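Local coordinates for protein A-adding tRNA nucleotidyltransferase (Aquifex aeolicus, PDB 4WBY) that adds the terminal adenosine to tRNAs ending in CC, using ATP and magnesium, to complete the 3' CCA end, at residues 13-18 with 129-134. Residues are numbered along the deposited sequence.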
ATOM      1  N   ALA A  13     -18.491  -6.487 -19.096  1.00 13.94           N
ATOM      2  CA  ALA A  13     -18.553  -7.898 -18.715  1.00 14.79           C
ATOM      3  C   ALA A  13     -19.425  -8.702 -19.694  1.00 15.15           C
ATOM      4  O   ALA A  13     -19.033  -9.785 -20.154  1.00 14.61           O
ATOM      5  CB  ALA A  13     -19.088  -8.038 -17.297  1.00 15.19           C
ATOM      6  N   ARG A  14     -20.602  -8.169 -20.021  1.00 14.72           N
ATOM      7  CA  ARG A  14     -21.486  -8.817 -20.987  1.00 14.84           C
ATOM      8  C   ARG A  14     -20.783  -8.999 -22.327  1.00 14.92           C
ATOM      9  O   ARG A  14     -20.830 -10.078 -22.932  1.00 14.98           O
ATOM     10  CB  ARG A  14     -22.768  -7.999 -21.192  1.00 15.92           C
ATOM     11  CG  ARG A  14     -23.719  -7.983 -20.007  1.00 16.28           C
ATOM     12  CD  ARG A  14     -24.499  -9.284 -19.873  1.00 17.37           C
ATOM     13  NE  ARG A  14     -25.435  -9.191 -18.759  1.00 18.00           N
ATOM     14  CZ  ARG A  14     -26.262 -10.164 -18.394  1.00 18.19           C
ATOM     15  NH1 ARG A  14     -26.275 -11.307 -19.062  1.00 18.58           N
ATOM     16  NH2 ARG A  14     -27.073  -9.994 -17.358  1.00 23.16           N
ATOM     17  N   GLU A  15     -20.138  -7.932 -22.794  1.00 14.97           N
ATOM     18  CA  GLU A  15     -19.485  -7.952 -24.095  1.00 14.74           C
ATOM     19  C   GLU A  15     -18.317  -8.934 -24.128  1.00 13.63           C
ATOM     20  O   GLU A  15     -18.113  -9.627 -25.122  1.00 15.65           O
ATOM     21  CB  GLU A  15     -19.006  -6.553 -24.471  1.00 16.85           C
ATOM     22  CG  GLU A  15     -18.448  -6.480 -25.883  1.00 17.76           C
ATOM     23  CD  GLU A  15     -18.161  -5.065 -26.324  1.00 20.46           C
ATOM     24  OE1 GLU A  15     -18.151  -4.168 -25.459  1.00 21.90           O
ATOM     25  OE2 GLU A  15     -17.923  -4.863 -27.528  1.00 23.28           O
ATOM     26  N   VAL A  16     -17.538  -8.989 -23.049  1.00 13.90           N
ATOM     27  CA  VAL A  16     -16.439  -9.945 -22.991  1.00 14.29           C
ATOM     28  C   VAL A  16     -16.957 -11.388 -23.136  1.00 13.14           C
ATOM     29  O   VAL A  16     -16.373 -12.181 -23.871  1.00 15.29           O
ATOM     30  CB  VAL A  16     -15.632  -9.777 -21.690  1.00 13.36           C
ATOM     31  CG1 VAL A  16     -14.718 -10.976 -21.443  1.00 15.76           C
ATOM     32  CG2 VAL A  16     -14.816  -8.506 -21.770  1.00 14.29           C
ATOM     33  N   GLY A  17     -18.065 -11.719 -22.472  1.00 13.92           N
ATOM     34  CA  GLY A  17     -18.660 -13.040 -22.617  1.00 14.78           C
ATOM     35  C   GLY A  17     -19.145 -13.319 -24.033  1.00 15.45           C
ATOM     36  O   GLY A  17     -19.044 -14.450 -24.527  1.00 17.07           O
ATOM     37  N   GLN A  18     -19.695 -12.297 -24.688  1.00 15.84           N
ATOM     38  CA  GLN A  18     -20.168 -12.445 -26.063  1.00 16.34           C
ATOM     39  C   GLN A  18     -19.002 -12.714 -27.005  1.00 17.14           C
ATOM     40  O   GLN A  18     -19.054 -13.625 -27.840  1.00 18.17           O
ATOM     41  CB  GLN A  18     -20.935 -11.198 -26.493  1.00 16.26           C
ATOM     42  CG  GLN A  18     -22.250 -10.993 -25.740  1.00 17.82           C
ATOM     43  CD  GLN A  18     -22.748  -9.548 -25.795  1.00 21.28           C
ATOM     44  OE1 GLN A  18     -22.102  -8.672 -26.365  1.00 24.48           O
ATOM     45  NE2 GLN A  18     -23.897  -9.297 -25.176  1.00 23.86           N
ATOM     46  N   VAL A 129     -18.490 -14.580 -16.768  1.00 13.23           N
ATOM     47  CA  VAL A 129     -19.205 -13.626 -17.598  1.00 12.40           C
ATOM     48  C   VAL A 129     -19.684 -14.328 -18.864  1.00 14.49           C
ATOM     49  O   VAL A 129     -20.058 -13.694 -19.849  1.00 15.45           O
ATOM     50  CB  VAL A 129     -18.343 -12.383 -17.927  1.00 13.25           C
ATOM     51  CG1 VAL A 129     -18.001 -11.651 -16.623  1.00 15.29           C
ATOM     52  CG2 VAL A 129     -17.086 -12.750 -18.726  1.00 16.09           C
ATOM     53  N   ASN A 130     -19.697 -15.653 -18.821  1.00 14.60           N
ATOM     54  CA  ASN A 130     -20.097 -16.423 -19.988  1.00 14.91           C
ATOM     55  C   ASN A 130     -21.601 -16.471 -20.178  1.00 14.61           C
ATOM     56  O   ASN A 130     -22.361 -16.216 -19.249  1.00 17.24           O
ATOM     57  CB  ASN A 130     -19.505 -17.824 -19.893  1.00 15.48           C
ATOM     58  CG  ASN A 130     -18.010 -17.772 -19.819  1.00 16.14           C
ATOM     59  OD1 ASN A 130     -17.352 -17.418 -20.801  1.00 18.37           O
ATOM     60  ND2 ASN A 130     -17.455 -18.057 -18.635  1.00 16.77           N
ATOM     61  N   LEU A 131     -22.019 -16.782 -21.403  1.00 17.19           N
ATOM     62  CA  LEU A 131     -23.413 -16.607 -21.780  1.00 18.01           C
ATOM     63  C   LEU A 131     -24.371 -17.473 -20.981  1.00 18.03           C
ATOM     64  O   LEU A 131     -25.476 -17.042 -20.677  1.00 20.43           O
ATOM     65  CB  LEU A 131     -23.616 -16.898 -23.272  1.00 19.79           C
ATOM     66  CG  LEU A 131     -22.905 -15.964 -24.254  1.00 23.05           C
ATOM     67  CD1 LEU A 131     -23.249 -16.357 -25.682  1.00 25.72           C
ATOM     68  CD2 LEU A 131     -23.275 -14.502 -24.001  1.00 21.90           C
ATOM     69  N   GLU A 132     -23.957 -18.687 -20.633  1.00 18.72           N
ATOM     70  CA  GLU A 132     -24.929 -19.639 -20.094  1.00 20.07           C
ATOM     71  C   GLU A 132     -25.032 -19.605 -18.571  1.00 19.84           C
ATOM     72  O   GLU A 132     -25.982 -20.147 -18.005  1.00 23.56           O
ATOM     73  CB  GLU A 132     -24.601 -21.057 -20.562  1.00 25.79           C
ATOM     74  CG  GLU A 132     -23.682 -21.838 -19.651  1.00 29.70           C
ATOM     75  CD  GLU A 132     -22.227 -21.448 -19.795  1.00 34.91           C
ATOM     76  OE1 GLU A 132     -21.899 -20.650 -20.704  1.00 34.42           O
ATOM     77  OE2 GLU A 132     -21.409 -21.947 -18.986  1.00 36.74           O
ATOM     78  N   ASP A 133     -24.074 -18.964 -17.906  1.00 18.18           N
ATOM     79  CA  ASP A 133     -24.077 -18.925 -16.440  1.00 17.87           C
ATOM     80  C   ASP A 133     -23.587 -17.571 -15.929  1.00 16.53           C
ATOM     81  O   ASP A 133     -22.888 -17.481 -14.928  1.00 17.47           O
ATOM     82  CB  ASP A 133     -23.217 -20.055 -15.860  1.00 18.38           C
ATOM     83  CG  ASP A 133     -21.736 -19.864 -16.130  1.00 19.40           C
ATOM     84  OD1 ASP A 133     -21.388 -19.123 -17.075  1.00 20.78           O
ATOM     85  OD2 ASP A 133     -20.919 -20.440 -15.377  1.00 21.95           O
ATOM     86  N   TYR A 134     -23.990 -16.518 -16.617  1.00 17.52           N
ATOM     87  CA  TYR A 134     -23.512 -15.175 -16.322  1.00 15.63           C
ATOM     88  C   TYR A 134     -23.744 -14.774 -14.872  1.00 13.07           C
ATOM     89  O   TYR A 134     -24.862 -14.890 -14.351  1.00 18.45           O
ATOM     90  CB  TYR A 134     -24.195 -14.178 -17.245  1.00 16.52           C
ATOM     91  CG  TYR A 134     -23.685 -12.769 -17.111  1.00 15.01           C
ATOM     92  CD1 TYR A 134     -24.310 -11.865 -16.262  1.00 15.95           C
ATOM     93  CD2 TYR A 134     -22.576 -12.338 -17.835  1.00 16.31           C
ATOM     94  CE1 TYR A 134     -23.852 -10.563 -16.145  1.00 15.79           C
ATOM     95  CE2 TYR A 134     -22.113 -11.044 -17.732  1.00 17.59           C
ATOM     96  CZ  TYR A 134     -22.756 -10.158 -16.889  1.00 16.34           C
ATOM     97  OH  TYR A 134     -22.303  -8.870 -16.793  1.00 20.35           O
TER
HETATM   98  O   HOH W   1     -21.925 -12.302 -21.505  1.00 16.34           O
HETATM   99  O   HOH W   2     -19.308 -16.827 -23.119  1.00 23.88           O
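R14 leaves the helix with CA-CB pointing away from 129-134. Its chi1 and chi2, both m, fold the chain back, and chi3 at t then extends it over Y134. The guanidinium lies flat on one ring face, planes 11° apart, CZ 3.6 Å from the centroid of the Y134 ring: a cation-pi stack. R14 CD adds a CH-pi contact to the same ring. E10 holds both polar ends, by a salt bridge to R14 and a hydrogen bond to Y134 OH. Y134, chi1 t, also reaches A13, OH to CB 3.4 Å. V129, chi1 m, places CG1 3.8 Å from A13 CB and CG2 4.0 Å from V16 CG1. G17 has no side chain, so its CA comes within 3.2 Å of V129 O in a CA-H...O contact. Water 1 bridges R14 O and V129 O. The contact packs helix 7-22 against the loop joining antiparallel strands 126-128 and 137-138 of the nucleotidyltransferase head. V129 and V16 continue inward to strand 26-30, and V16 also meets helix 54-65.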